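Local atomic coordinates of beta-glucosidase (Saccharopolyspora erythraea D, PDB entry 5M6G), a protein that probably hydrolyses terminal, non-reducing beta-D-glucosyl residues, releasing beta-D-glucose, as a member of glycosyl hydrolase family 3. Residues 164-168 / 395-401; 421-425 / 492-496; 306-312 / 336-342. All blocks are in the same frame, centred on the assembly; numbering follows the deposited sequence.

Contact 1 of 3, residues 164-168 / 395-401. With MG (magnesium ion), chain E.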
loop_
_atom_site.group_PDB
_atom_site.type_symbol
_atom_site.label_atom_id
_atom_site.label_comp_id
_atom_site.label_asym_id
_atom_site.label_seq_id
_atom_site.Cartn_x
_atom_site.Cartn_y
_atom_site.Cartn_z
ATOM N N ALA A 164 13.506 -3.034 -4.636
ATOM C CA ALA A 164 13.158 -4.270 -5.329
ATOM C C ALA A 164 11.787 -4.162 -5.983
ATOM O O ALA A 164 11.595 -4.630 -7.113
ATOM C CB ALA A 164 13.209 -5.457 -4.365
ATOM N N THR A 165 10.824 -3.556 -5.281
ATOM C CA THR A 165 9.515 -3.293 -5.871
ATOM C C THR A 165 9.655 -2.462 -7.140
ATOM O O THR A 165 9.053 -2.776 -8.175
ATOM C CB THR A 165 8.619 -2.579 -4.852
ATOM O OG1 THR A 165 8.384 -3.452 -3.739
ATOM C CG2 THR A 165 7.292 -2.203 -5.474
ATOM N N ALA A 166 10.473 -1.412 -7.081
ATOM C CA ALA A 166 10.624 -0.532 -8.236
ATOM C C ALA A 166 11.171 -1.297 -9.439
ATOM O O ALA A 166 10.733 -1.078 -10.575
ATOM C CB ALA A 166 11.528 0.648 -7.876
ATOM N N GLU A 167 12.110 -2.219 -9.204
ATOM C CA GLU A 167 12.615 -3.035 -10.304
ATOM C C GLU A 167 11.504 -3.844 -10.948
ATOM O O GLU A 167 11.422 -3.919 -12.182
ATOM C CB GLU A 167 13.720 -3.964 -9.819
ATOM C CG GLU A 167 15.081 -3.327 -9.755
ATOM C CD GLU A 167 16.140 -4.342 -9.410
ATOM O OE1 GLU A 167 15.873 -5.193 -8.533
ATOM O OE2 GLU A 167 17.220 -4.309 -10.029
ATOM N N GLU A 168 10.635 -4.462 -10.133
ATOM C CA GLU A 168 9.608 -5.325 -10.708
ATOM C C GLU A 168 8.540 -4.509 -11.418
ATOM O O GLU A 168 7.955 -4.978 -12.403
ATOM C CB GLU A 168 9.009 -6.227 -9.619
ATOM C CG GLU A 168 10.083 -7.084 -8.975
ATOM C CD GLU A 168 9.542 -8.306 -8.248
ATOM O OE1 GLU A 168 8.330 -8.589 -8.337
ATOM O OE2 GLU A 168 10.350 -8.985 -7.597
ATOM N N THR A 395 13.905 -10.120 -12.977
ATOM C CA THR A 395 13.906 -9.862 -11.541
ATOM C C THR A 395 12.557 -10.121 -10.903
ATOM O O THR A 395 12.484 -10.200 -9.674
ATOM C CB THR A 395 14.319 -8.416 -11.220
ATOM O OG1 THR A 395 13.258 -7.517 -11.563
ATOM C CG2 THR A 395 15.579 -8.030 -11.979
ATOM N N VAL A 396 11.495 -10.237 -11.701
ATOM C CA VAL A 396 10.136 -10.286 -11.169
ATOM C C VAL A 396 9.920 -11.632 -10.486
ATOM O O VAL A 396 9.948 -12.684 -11.135
ATOM C CB VAL A 396 9.099 -10.056 -12.278
ATOM C CG1 VAL A 396 7.680 -10.191 -11.706
ATOM C CG2 VAL A 396 9.297 -8.678 -12.938
ATOM N N GLY A 397 9.689 -11.601 -9.173
ATOM C CA GLY A 397 9.603 -12.837 -8.419
ATOM C C GLY A 397 10.905 -13.596 -8.294
ATOM O O GLY A 397 10.889 -14.774 -7.916
ATOM N N SER A 398 12.032 -12.953 -8.582
ATOM C CA SER A 398 13.330 -13.610 -8.550
ATOM C C SER A 398 13.671 -14.088 -7.139
ATOM O O SER A 398 13.140 -13.596 -6.141
ATOM C CB SER A 398 14.412 -12.647 -9.024
ATOM O OG SER A 398 14.476 -11.540 -8.128
ATOM N N ALA A 399 14.609 -15.038 -7.068
ATOM C CA ALA A 399 15.004 -15.601 -5.779
ATOM C C ALA A 399 15.567 -14.532 -4.846
ATOM O O ALA A 399 15.295 -14.552 -3.641
ATOM C CB ALA A 399 16.024 -16.727 -5.984
ATOM N N GLU A 400 16.343 -13.581 -5.378
ATOM C CA GLU A 400 16.925 -12.550 -4.519
ATOM C C GLU A 400 15.846 -11.659 -3.913
ATOM O O GLU A 400 15.935 -11.271 -2.742
ATOM C CB GLU A 400 17.935 -11.699 -5.291
ATOM C CG GLU A 400 18.992 -12.465 -6.059
ATOM C CD GLU A 400 18.596 -12.764 -7.492
ATOM O OE1 GLU A 400 19.021 -12.003 -8.398
ATOM O OE2 GLU A 400 17.885 -13.760 -7.739
ATOM N N HIS A 401 14.815 -11.329 -4.689
ATOM C CA HIS A 401 13.729 -10.525 -4.145
ATOM C C HIS A 401 12.893 -11.306 -3.139
ATOM O O HIS A 401 12.423 -10.742 -2.139
ATOM C CB HIS A 401 12.877 -10.006 -5.289
ATOM C CG HIS A 401 13.563 -8.948 -6.086
ATOM N ND1 HIS A 401 12.971 -8.314 -7.156
ATOM C CD2 HIS A 401 14.805 -8.420 -5.970
ATOM C CE1 HIS A 401 13.818 -7.433 -7.661
ATOM N NE2 HIS A 401 14.932 -7.467 -6.950
HETATM MG MG MG E . 16.827 -6.520 -7.476
HETATM O O HOH W 1 18.839 -5.421 -7.657
HETATM O O HOH W 2 17.398 -7.853 -8.760
HETATM O O HOH W 3 17.715 -7.405 -5.766
HETATM O O HOH W 4 16.467 -5.070 -5.820
#

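Contact 2 of 3, residues 421-425 / 492-496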
loop_
_atom_site.group_PDB
_atom_site.type_symbol
_atom_site.label_atom_id
_atom_site.label_comp_id
_atom_site.label_asym_id
_atom_site.label_seq_id
_atom_site.Cartn_x
_atom_site.Cartn_y
_atom_site.Cartn_z
ATOM N N VAL A 421 7.282 -23.045 24.997
ATOM C CA VAL A 421 7.009 -23.907 23.854
ATOM C C VAL A 421 7.810 -23.456 22.637
ATOM O O VAL A 421 8.251 -24.289 21.830
ATOM C CB VAL A 421 5.491 -23.962 23.572
ATOM C CG1 VAL A 421 4.922 -22.560 23.318
ATOM C CG2 VAL A 421 5.190 -24.905 22.407
ATOM N N LEU A 422 8.061 -22.153 22.507
ATOM C CA LEU A 422 8.868 -21.652 21.393
ATOM C C LEU A 422 10.281 -21.346 21.882
ATOM O O LEU A 422 10.463 -20.924 23.025
ATOM C CB LEU A 422 8.226 -20.402 20.765
ATOM C CG LEU A 422 6.885 -20.597 20.048
ATOM C CD1 LEU A 422 6.421 -19.292 19.379
ATOM C CD2 LEU A 422 6.970 -21.714 19.023
ATOM N N PRO A 423 11.290 -21.573 21.029
ATOM C CA PRO A 423 11.167 -22.120 19.671
ATOM C C PRO A 423 10.891 -23.620 19.655
ATOM O O PRO A 423 11.305 -24.339 20.561
ATOM C CB PRO A 423 12.532 -21.823 19.041
ATOM C CG PRO A 423 13.466 -21.740 20.186
ATOM C CD PRO A 423 12.678 -21.204 21.355
ATOM N N LEU A 424 10.179 -24.073 18.632
ATOM C CA LEU A 424 9.958 -25.497 18.443
ATOM C C LEU A 424 11.239 -26.166 17.972
ATOM O O LEU A 424 11.983 -25.618 17.153
ATOM C CB LEU A 424 8.848 -25.734 17.419
ATOM C CG LEU A 424 7.469 -25.163 17.741
ATOM C CD1 LEU A 424 6.567 -25.299 16.520
ATOM C CD2 LEU A 424 6.859 -25.831 18.965
ATOM N N ALA A 425 11.493 -27.365 18.484
ATOM C CA ALA A 425 12.668 -28.111 18.068
ATOM C C ALA A 425 12.479 -28.661 16.663
ATOM O O ALA A 425 11.357 -28.876 16.198
ATOM C CB ALA A 425 12.948 -29.261 19.039
ATOM N N ARG A 492 3.667 -33.282 19.752
ATOM C CA ARG A 492 4.524 -32.542 20.666
ATOM C C ARG A 492 4.136 -31.077 20.767
ATOM O O ARG A 492 4.429 -30.443 21.787
ATOM C CB ARG A 492 5.991 -32.678 20.267
ATOM C CG ARG A 492 6.396 -31.912 19.048
ATOM C CD ARG A 492 7.901 -31.955 18.893
ATOM N NE ARG A 492 8.309 -31.973 17.495
ATOM C CZ ARG A 492 8.781 -30.920 16.845
ATOM N NH1 ARG A 492 8.904 -29.765 17.480
ATOM N NH2 ARG A 492 9.143 -31.026 15.567
ATOM N N ALA A 493 3.467 -30.534 19.752
ATOM C CA ALA A 493 2.964 -29.165 19.805
ATOM C C ALA A 493 1.918 -29.009 18.719
ATOM O O ALA A 493 1.915 -29.746 17.732
ATOM C CB ALA A 493 4.077 -28.130 19.624
ATOM N N ALA A 494 1.024 -28.041 18.913
ATOM C CA ALA A 494 0.007 -27.725 17.921
ATOM C C ALA A 494 0.078 -26.239 17.603
ATOM O O ALA A 494 0.158 -25.412 18.517
ATOM C CB ALA A 494 -1.399 -28.099 18.410
ATOM N N ILE A 495 0.034 -25.911 16.311
ATOM C CA ILE A 495 0.150 -24.538 15.824
ATOM C C ILE A 495 -1.163 -24.170 15.153
ATOM O O ILE A 495 -1.582 -24.828 14.195
ATOM C CB ILE A 495 1.325 -24.377 14.842
ATOM C CG1 ILE A 495 2.623 -24.847 15.495
ATOM C CG2 ILE A 495 1.445 -22.915 14.365
ATOM C CD1 ILE A 495 3.706 -25.176 14.491
ATOM N N ALA A 496 -1.802 -23.106 15.636
ATOM C CA ALA A 496 -3.081 -22.651 15.106
ATOM C C ALA A 496 -2.858 -21.301 14.435
ATOM O O ALA A 496 -2.636 -20.296 15.114
ATOM C CB ALA A 496 -4.130 -22.549 16.213
#

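Contact 3 of 3, residues 306-312 / 336-342. With SOR (sorbitol), chain L.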
loop_
_atom_site.group_PDB
_atom_site.type_symbol
_atom_site.label_atom_id
_atom_site.label_comp_id
_atom_site.label_asym_id
_atom_site.label_seq_id
_atom_site.Cartn_x
_atom_site.Cartn_y
_atom_site.Cartn_z
ATOM N N LEU A 306 3.785 16.377 -7.971
ATOM C CA LEU A 306 2.497 16.170 -8.621
ATOM C C LEU A 306 1.466 15.772 -7.571
ATOM O O LEU A 306 1.594 14.710 -6.956
ATOM C CB LEU A 306 2.640 15.077 -9.684
ATOM C CG LEU A 306 1.598 14.798 -10.765
ATOM C CD1 LEU A 306 2.214 13.821 -11.770
ATOM C CD2 LEU A 306 0.315 14.238 -10.182
ATOM N N VAL A 307 0.435 16.597 -7.384
ATOM C CA VAL A 307 -0.660 16.263 -6.475
ATOM C C VAL A 307 -1.758 15.565 -7.270
ATOM O O VAL A 307 -2.338 16.148 -8.196
ATOM C CB VAL A 307 -1.204 17.513 -5.768
ATOM C CG1 VAL A 307 -2.355 17.124 -4.843
ATOM C CG2 VAL A 307 -0.091 18.200 -5.012
ATOM N N VAL A 308 -2.057 14.318 -6.909
ATOM C CA VAL A 308 -3.049 13.525 -7.624
ATOM C C VAL A 308 -4.235 13.257 -6.705
ATOM O O VAL A 308 -4.070 13.085 -5.490
ATOM C CB VAL A 308 -2.429 12.216 -8.161
ATOM C CG1 VAL A 308 -1.945 11.327 -7.020
ATOM C CG2 VAL A 308 -3.408 11.475 -9.074
ATOM N N SER A 309 -5.437 13.243 -7.283
ATOM C CA SER A 309 -6.631 12.889 -6.529
ATOM C C SER A 309 -6.688 11.381 -6.277
ATOM O O SER A 309 -5.970 10.593 -6.901
ATOM C CB SER A 309 -7.896 13.329 -7.274
ATOM O OG SER A 309 -8.314 12.348 -8.219
ATOM N N ASP A 310 -7.551 10.982 -5.336
ATOM C CA ASP A 310 -7.916 9.577 -5.226
ATOM C C ASP A 310 -8.976 9.256 -6.277
ATOM O O ASP A 310 -9.451 10.126 -7.018
ATOM C CB ASP A 310 -8.395 9.238 -3.806
ATOM C CG ASP A 310 -8.126 7.772 -3.421
ATOM O OD1 ASP A 310 -8.086 6.891 -4.322
ATOM O OD2 ASP A 310 -7.949 7.502 -2.209
ATOM N N TYR A 311 -9.359 7.985 -6.326
ATOM C CA TYR A 311 -10.100 7.403 -7.441
ATOM C C TYR A 311 -11.551 7.863 -7.405
ATOM O O TYR A 311 -12.270 7.567 -6.447
ATOM C CB TYR A 311 -9.992 5.884 -7.330
ATOM C CG TYR A 311 -10.521 5.042 -8.461
ATOM C CD1 TYR A 311 -11.818 4.535 -8.435
ATOM C CD2 TYR A 311 -9.692 4.669 -9.525
ATOM C CE1 TYR A 311 -12.286 3.707 -9.461
ATOM C CE2 TYR A 311 -10.153 3.851 -10.549
ATOM C CZ TYR A 311 -11.444 3.375 -10.514
ATOM O OH TYR A 311 -11.887 2.561 -11.536
ATOM N N ASP A 312 -11.982 8.580 -8.454
ATOM C CA ASP A 312 -13.310 9.204 -8.502
ATOM C C ASP A 312 -13.592 9.993 -7.222
ATOM O O ASP A 312 -14.713 10.021 -6.719
ATOM C CB ASP A 312 -14.417 8.172 -8.747
ATOM C CG ASP A 312 -14.371 7.572 -10.146
ATOM O OD1 ASP A 312 -13.782 8.195 -11.052
ATOM O OD2 ASP A 312 -14.921 6.464 -10.339
ATOM N N ILE A 336 -5.270 20.511 -6.621
ATOM C CA ILE A 336 -4.933 19.191 -7.154
ATOM C C ILE A 336 -4.534 19.308 -8.623
ATOM O O ILE A 336 -5.141 20.059 -9.396
ATOM C CB ILE A 336 -6.113 18.223 -6.948
ATOM C CG1 ILE A 336 -6.353 18.014 -5.451
ATOM C CG2 ILE A 336 -5.860 16.862 -7.634
ATOM C CD1 ILE A 336 -7.498 17.076 -5.131
ATOM N N ASP A 337 -3.508 18.560 -9.021
ATOM C CA ASP A 337 -2.931 18.673 -10.361
ATOM C C ASP A 337 -3.466 17.649 -11.349
ATOM O O ASP A 337 -3.639 17.969 -12.531
ATOM C CB ASP A 337 -1.411 18.533 -10.293
ATOM C CG ASP A 337 -0.783 19.529 -9.354
ATOM O OD1 ASP A 337 -1.080 20.739 -9.478
ATOM O OD2 ASP A 337 -0.009 19.100 -8.472
ATOM N N MET A 338 -3.689 16.413 -10.909
ATOM C CA MET A 338 -4.102 15.333 -11.793
ATOM C C MET A 338 -5.283 14.613 -11.163
ATOM O O MET A 338 -5.324 14.416 -9.946
ATOM C CB MET A 338 -2.954 14.350 -12.048
ATOM C CG MET A 338 -3.346 13.155 -12.907
ATOM S SD MET A 338 -1.922 12.182 -13.420
ATOM C CE MET A 338 -1.318 13.168 -14.797
ATOM N N PHE A 339 -6.243 14.215 -11.989
ATOM C CA PHE A 339 -7.504 13.695 -11.484
ATOM C C PHE A 339 -7.694 12.257 -11.927
ATOM O O PHE A 339 -7.753 11.961 -13.128
ATOM C CB PHE A 339 -8.649 14.610 -11.906
ATOM C CG PHE A 339 -8.555 15.940 -11.237
ATOM C CD1 PHE A 339 -7.698 16.911 -11.731
ATOM C CD2 PHE A 339 -9.215 16.169 -10.042
ATOM C CE1 PHE A 339 -7.556 18.118 -11.069
ATOM C CE2 PHE A 339 -9.087 17.363 -9.387
ATOM C CZ PHE A 339 -8.258 18.336 -9.892
ATOM N N MET A 340 -7.751 11.369 -10.940
ATOM C CA MET A 340 -7.842 9.933 -11.156
ATOM C C MET A 340 -9.311 9.563 -11.292
ATOM O O MET A 340 -10.099 9.809 -10.371
ATOM C CB MET A 340 -7.198 9.188 -9.987
ATOM C CG MET A 340 -7.168 7.672 -10.140
ATOM S SD MET A 340 -6.676 6.897 -8.579
ATOM C CE MET A 340 -5.044 7.579 -8.354
ATOM N N MET A 341 -9.687 8.988 -12.433
ATOM C CA MET A 341 -11.094 8.729 -12.705
ATOM C C MET A 341 -11.265 7.366 -13.365
ATOM O O MET A 341 -10.399 6.908 -14.120
ATOM C CB MET A 341 -11.695 9.841 -13.578
ATOM C CG MET A 341 -11.053 9.974 -14.961
ATOM S SD MET A 341 -11.580 11.541 -15.719
ATOM C CE MET A 341 -10.648 12.735 -14.742
ATOM N N SER A 342 -12.405 6.727 -13.071
ATOM C CA SER A 342 -12.719 5.404 -13.605
ATOM C C SER A 342 -13.242 5.459 -15.030
ATOM O O SER A 342 -13.236 4.432 -15.718
ATOM C CB SER A 342 -13.758 4.702 -12.725
ATOM O OG SER A 342 -14.977 5.430 -12.670
HETATM C C1 SOR L . -5.668 4.403 -2.788
HETATM C C2 SOR L . -5.463 3.643 -4.086
HETATM C C3 SOR L . -6.772 3.647 -4.872
HETATM C C4 SOR L . -6.741 2.616 -5.996
HETATM C C5 SOR L . -8.138 2.174 -6.442
HETATM C C6 SOR L . -7.990 0.912 -7.286
HETATM O O1 SOR L . -4.733 3.992 -1.820
HETATM O O2 SOR L . -4.435 4.257 -4.843
HETATM O O3 SOR L . -6.960 4.930 -5.408
HETATM O O4 SOR L . -6.034 3.138 -7.103
HETATM O O5 SOR L . -9.001 1.932 -5.338
HETATM O O6 SOR L . -9.228 0.239 -7.391
#

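Contact 1 of 3, residues 164-168 / 395-401
A magnesium ion ties E167 to H401: OE1 of E167 binds it at 1.9 Å and NE2 of H401 at 2.2 Å. Four waters bring the coordination number to six, and one of them also gives a weak hydrogen bond to E167 OE2, the carboxylate oxygen that does not bind the metal. The E167 carboxylate is turned 44° from the plane of the imidazole.

Hydrogen bonds hold the other side of the ring. ND1 of H401 donates to OE2 of E168 at 2.7 Å, a His-carboxylate hydrogen bond in the ring plane and to the anti lone pair, with carboxylate and imidazole nearly coplanar. This second-shell carboxylate fixes the rotation of the ring, aims NE2 at the metal and would probably make the histidine a stronger ligand. The same OE2 accepts from G397 N at 3.1 Å, from above the carboxylate plane, and from T141 OG1. The magnesium site bridges helix 155-170 of the family 3 N-terminal domain and the first turn of helix 399-412, where S398 sits at the N-cap and a type II turn, T395 to S398, leads in.

The faces of the imidazole are covered as well: CB of A164 lies over its centre in a CH-pi contact, 3.7 Å from the H401 ring centroid, and S398 OG, from the same segment as the histidine, lies over the opposite face, toward the rim. V396 CG1 lies against the E168 carboxylate.

Contact 2 of 3, residues 421-425 / 492-496
L424 is the bump of this contact, reaching from the loop toward strand 493-499 with its two methyls spread over two residues of that strand. CD1 meets the end of I495 tip to tip, 3.5 Å from I495 CD1. The other branch, CD2, settles on the small methyl of A493, 3.7 Å from its CB; a side chain no bigger than alanine leaves the room that this branch fills. With CG set anti to the carbonyl carbon (chi1 -60°), the fork of L424 faces the strand. V421 adds a looser touch from the other end of the loop, its CG2 lying 4.4 Å from A493 CB, so that this one methyl is approached by two branched side chains.

At the solvent-facing end, R492 turns back over the loop. A bend at chi3 (146°) carries its guanidinium beside L424, whose CB lies near the plane of the group, at its edge. NH1 gives A425 O a weak hydrogen bond of 2.9 Å with a poor angle of 122°. The stronger ties of this arginine go to its surroundings: NE to G429 O and to D427 in a salt bridge, NH2 to S476 OG. A leucine in place of R492 would probably leave the D427 carboxylate without its charged mate and A425 O without its weak NH1 donor.

Away from the annotated sites, the loop that follows strand 414-418 thus packs against the beginning of strand 493-499, which runs parallel to both its neighbours, 431-434 and 534-539, in the mixed six-stranded sheet of the family 3 C-terminal domain.

Contact 3 of 3, residues 306-312 / 336-342
M340 has CG anti to its backbone N (chi1 -177°) and turns at chi3, which carries its sulfur to the edge of the Y311 ring and its methyl over S309 O. CG of Y311 is set the same way (chi1 -172°), and the two side chains cross at about a right angle in a Met-aromatic contact, SD of M340 lying 5.2 Å from the Y311 ring centroid. S309 OG accepts from M340 N at 2.9 Å and donates to D310 O, standing in for a backbone carbonyl.

Around these groups the two segments run in the same sense, 42° apart end to end, with a single parallel bridge at V308 and M338. V307 O accepts from both D337 N and M338 N, and S309 N reaches M338 O at 2.9 Å. At one end, D337 OD2 uses its anti lone pair to take V307 N at 2.8 Å, while OD1 is salt-bridged to K298 and R365. At the other, D312 holds S342 with both oxygens: OD2 receives the S342 hydroxyl at 2.6 Å through its syn lone pair, and OD1 receives S342 N. R344 pairs with the same OD1.

Strands 306-308 and 339-341, linked through helix 325-334, form a beta-alpha-beta crossover, as expected of a TIM-barrel-clan domain. OD1 of the sorbitol-binding D310 is held by Y311 N at 2.6 Å as well as by sorbitol O3 at 2.5 Å. The bonds from M340 N to S309 OG and from D312 N to M340 O probably set M340 and Y311, which also line the pocket, relative to D310.

Along the chain, both segments of contact 3 fall between the two halves of contact 1, and contact 2 follows after both. Contact 3 joins two neighbouring strands of the N-terminal domain beside the sorbitol pocket. Contact 1 brings helix 155-170 of that domain to helix 399-412, which leads on to strand 414-418 of the C-terminal sheet. Contact 2 belongs to that sheet, in the second domain. The centres of contacts 1 and 3 are about 28 Å apart and those of 1 and 2 about 33 Å; contacts 2 and 3, with centres about 49 Å apart, lie on opposite sides of the chain's centre. Sugar pocket, bridging metal site and C-terminal sheet are thus separate places in a two-domain enzyme.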